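Capsid protein (Bocavirus gorilla/GBoV1/2009, PDB 7LNK) forms the icosahedral T=1 shell of a gorilla bocavirus, sixty copies assembling into the capsid that presumably encloses the single-stranded DNA genome. Local coordinates at residues A[164-169]-A[297-302]. Residues are numbered along the deposited sequence; the frame is centred on the assembly and turned at random.
Sequences LNELAD and YINTGA
Glu166 meets Asn299 and Thr300 by way of an extended start and a bend: CG stands anti to the backbone N (chi1 -175°), then chi2 of 66° turns the carboxylate toward Asn299 and Thr300 of 297-302. Asn299 has its own CG between the backbone N and the carbonyl carbon, which brings the amide alongside the Glu166 carboxylate. The bond that joins the two segments is made by the main chain, Asn299 N donating to Glu166 OE2 at 3.2 Å. It is fairly straight at the hydrogen, but reaches the oxygen on its anti side and 27° out of the carboxylate plane. Asn299 OD1, as modelled, lies 3.0 Å from Glu166 OE2; these are two acceptors, and at 2.76 Å resolution so close an approach is doubtful. From the Thr300 side the approach is tip to tip, with OG1 3.8 Å from Glu166 CD and CG2 3.9 Å from Glu166 OE1. Nearer the backbone of Glu166, its CG packs against Ile298 CG1 at 4.2 Å. In the parvovirus capsid protein a jelly-roll core carries long surface loops, and here, far from that core, one insertion carrying the short, weakly bonded helix 165-168 meets the loop between strands 287-291 and 306-308. Acids gather around the junction, Asp169 and Asp171 beside Glu166, which may raise the proton affinity of some of them. Glu181 accepts a bond from Tyr297 N, while on the flank of the helix Leu167 packs on Met348 of a neighbouring subunit.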
ATOM      1  N   LEU A 164     -62.847  92.874 -19.417  1.00 27.04           N
ATOM      2  CA  LEU A 164     -63.006  93.965 -20.368  1.00 27.04           C
ATOM      3  C   LEU A 164     -64.089  94.885 -19.826  1.00 27.04           C
ATOM      4  O   LEU A 164     -65.212  94.444 -19.581  1.00 27.04           O
ATOM      5  CB  LEU A 164     -63.379  93.434 -21.747  1.00 27.48           C
ATOM      6  CG  LEU A 164     -63.237  94.401 -22.923  1.00 27.48           C
ATOM      7  CD1 LEU A 164     -62.966  93.608 -24.177  1.00 27.48           C
ATOM      8  CD2 LEU A 164     -64.422  95.310 -23.105  1.00 27.48           C
ATOM      9  N   ASN A 165     -63.757  96.161 -19.640  1.00 29.37           N
ATOM     10  CA  ASN A 165     -64.591  97.022 -18.808  1.00 29.37           C
ATOM     11  C   ASN A 165     -65.936  97.324 -19.455  1.00 29.37           C
ATOM     12  O   ASN A 165     -66.979  97.202 -18.805  1.00 29.37           O
ATOM     13  CB  ASN A 165     -63.854  98.317 -18.488  1.00 29.38           C
ATOM     14  CG  ASN A 165     -64.538  99.114 -17.413  1.00 29.38           C
ATOM     15  OD1 ASN A 165     -65.169  98.554 -16.524  1.00 29.38           O
ATOM     16  ND2 ASN A 165     -64.432 100.426 -17.492  1.00 29.38           N
ATOM     17  N   GLU A 166     -65.941  97.734 -20.724  1.00 30.84           N
ATOM     18  CA  GLU A 166     -67.194  98.151 -21.347  1.00 30.84           C
ATOM     19  C   GLU A 166     -68.201  97.009 -21.367  1.00 30.84           C
ATOM     20  O   GLU A 166     -69.415  97.238 -21.422  1.00 30.84           O
ATOM     21  CB  GLU A 166     -66.937  98.673 -22.760  1.00 32.31           C
ATOM     22  CG  GLU A 166     -68.169  99.235 -23.448  1.00 32.31           C
ATOM     23  CD  GLU A 166     -68.699 100.496 -22.786  1.00 32.31           C
ATOM     24  OE1 GLU A 166     -67.968 101.116 -21.991  1.00 32.31           O
ATOM     25  OE2 GLU A 166     -69.861 100.863 -23.041  1.00 32.31           O
ATOM     26  N   LEU A 167     -67.715  95.773 -21.311  1.00 29.98           N
ATOM     27  CA  LEU A 167     -68.598  94.626 -21.169  1.00 29.98           C
ATOM     28  C   LEU A 167     -69.100  94.478 -19.742  1.00 29.98           C
ATOM     29  O   LEU A 167     -70.167  93.907 -19.512  1.00 29.98           O
ATOM     30  CB  LEU A 167     -67.871  93.361 -21.610  1.00 29.28           C
ATOM     31  CG  LEU A 167     -67.974  92.894 -23.056  1.00 29.28           C
ATOM     32  CD1 LEU A 167     -67.458  93.906 -24.037  1.00 29.28           C
ATOM     33  CD2 LEU A 167     -67.167  91.628 -23.167  1.00 29.28           C
ATOM     34  N   ALA A 168     -68.311  94.908 -18.768  1.00 30.54           N
ATOM     35  CA  ALA A 168     -68.660  94.780 -17.359  1.00 30.54           C
ATOM     36  C   ALA A 168     -69.217  96.059 -16.744  1.00 30.54           C
ATOM     37  O   ALA A 168     -69.484  96.094 -15.547  1.00 30.54           O
ATOM     38  CB  ALA A 168     -67.453  94.317 -16.555  1.00 29.54           C
ATOM     39  N   ASP A 169     -69.355  97.134 -17.510  1.00 31.32           N
ATOM     40  CA  ASP A 169     -69.502  98.422 -16.844  1.00 31.32           C
ATOM     41  C   ASP A 169     -70.921  98.727 -16.380  1.00 31.32           C
ATOM     42  O   ASP A 169     -71.122  99.771 -15.754  1.00 31.32           O
ATOM     43  CB  ASP A 169     -68.993  99.554 -17.739  1.00 32.37           C
ATOM     44  CG  ASP A 169     -69.715  99.633 -19.053  1.00 32.37           C
ATOM     45  OD1 ASP A 169     -70.528  98.737 -19.358  1.00 32.37           O
ATOM     46  OD2 ASP A 169     -69.479 100.613 -19.784  1.00 32.37           O
ATOM     47  N   TYR A 297     -74.201  95.998 -23.454  1.00 32.39           N
ATOM     48  CA  TYR A 297     -74.542  97.346 -23.879  1.00 32.39           C
ATOM     49  C   TYR A 297     -73.258  98.127 -24.110  1.00 32.39           C
ATOM     50  O   TYR A 297     -72.420  98.231 -23.209  1.00 32.39           O
ATOM     51  CB  TYR A 297     -75.416  98.053 -22.849  1.00 33.41           C
ATOM     52  CG  TYR A 297     -75.745  99.463 -23.254  1.00 33.41           C
ATOM     53  CD1 TYR A 297     -76.730  99.717 -24.190  1.00 33.41           C
ATOM     54  CD2 TYR A 297     -75.052 100.536 -22.727  1.00 33.41           C
ATOM     55  CE1 TYR A 297     -77.028 100.998 -24.575  1.00 33.41           C
ATOM     56  CE2 TYR A 297     -75.343 101.820 -23.106  1.00 33.41           C
ATOM     57  CZ  TYR A 297     -76.332 102.046 -24.030  1.00 33.41           C
ATOM     58  OH  TYR A 297     -76.626 103.332 -24.413  1.00 33.41           O
ATOM     59  N   ILE A 298     -73.105  98.677 -25.307  1.00 32.68           N
ATOM     60  CA  ILE A 298     -71.919  99.431 -25.681  1.00 32.68           C
ATOM     61  C   ILE A 298     -72.351 100.840 -26.045  1.00 32.68           C
ATOM     62  O   ILE A 298     -73.042 101.050 -27.048  1.00 32.68           O
ATOM     63  CB  ILE A 298     -71.167  98.766 -26.839  1.00 32.12           C
ATOM     64  CG1 ILE A 298     -70.583  97.435 -26.378  1.00 32.12           C
ATOM     65  CG2 ILE A 298     -70.085  99.678 -27.360  1.00 32.12           C
ATOM     66  CD1 ILE A 298     -70.038  96.620 -27.483  1.00 32.12           C
ATOM     67  N   ASN A 299     -71.958 101.806 -25.222  1.00 33.34           N
ATOM     68  CA  ASN A 299     -72.187 103.215 -25.497  1.00 33.34           C
ATOM     69  C   ASN A 299     -70.984 103.905 -26.130  1.00 33.34           C
ATOM     70  O   ASN A 299     -71.021 105.119 -26.341  1.00 33.34           O
ATOM     71  CB  ASN A 299     -72.632 103.933 -24.219  1.00 33.80           C
ATOM     72  CG  ASN A 299     -71.629 103.823 -23.096  1.00 33.80           C
ATOM     73  OD1 ASN A 299     -70.426 103.779 -23.315  1.00 33.80           O
ATOM     74  ND2 ASN A 299     -72.130 103.780 -21.872  1.00 33.80           N
ATOM     75  N   THR A 300     -69.921 103.166 -26.431  1.00 33.00           N
ATOM     76  CA  THR A 300     -68.697 103.734 -26.976  1.00 33.00           C
ATOM     77  C   THR A 300     -68.488 103.237 -28.401  1.00 33.00           C
ATOM     78  O   THR A 300     -69.319 102.521 -28.965  1.00 33.00           O
ATOM     79  CB  THR A 300     -67.484 103.381 -26.108  1.00 32.90           C
ATOM     80  OG1 THR A 300     -67.349 101.959 -26.027  1.00 32.90           O
ATOM     81  CG2 THR A 300     -67.650 103.938 -24.718  1.00 32.90           C
ATOM     82  N   GLY A 301     -67.366 103.641 -28.989  1.00 31.95           N
ATOM     83  CA  GLY A 301     -66.947 103.139 -30.276  1.00 31.95           C
ATOM     84  C   GLY A 301     -66.123 101.878 -30.133  1.00 31.95           C
ATOM     85  O   GLY A 301     -65.969 101.317 -29.048  1.00 31.95           O
ATOM     86  N   ALA A 302     -65.574 101.431 -31.262  1.00 30.98           N
ATOM     87  CA  ALA A 302     -64.843 100.168 -31.286  1.00 30.98           C
ATOM     88  C   ALA A 302     -63.702 100.172 -30.282  1.00 30.98           C
ATOM     89  O   ALA A 302     -63.444  99.170 -29.608  1.00 30.98           O
ATOM     90  CB  ALA A 302     -64.320  99.888 -32.691  1.00 29.80           C
TER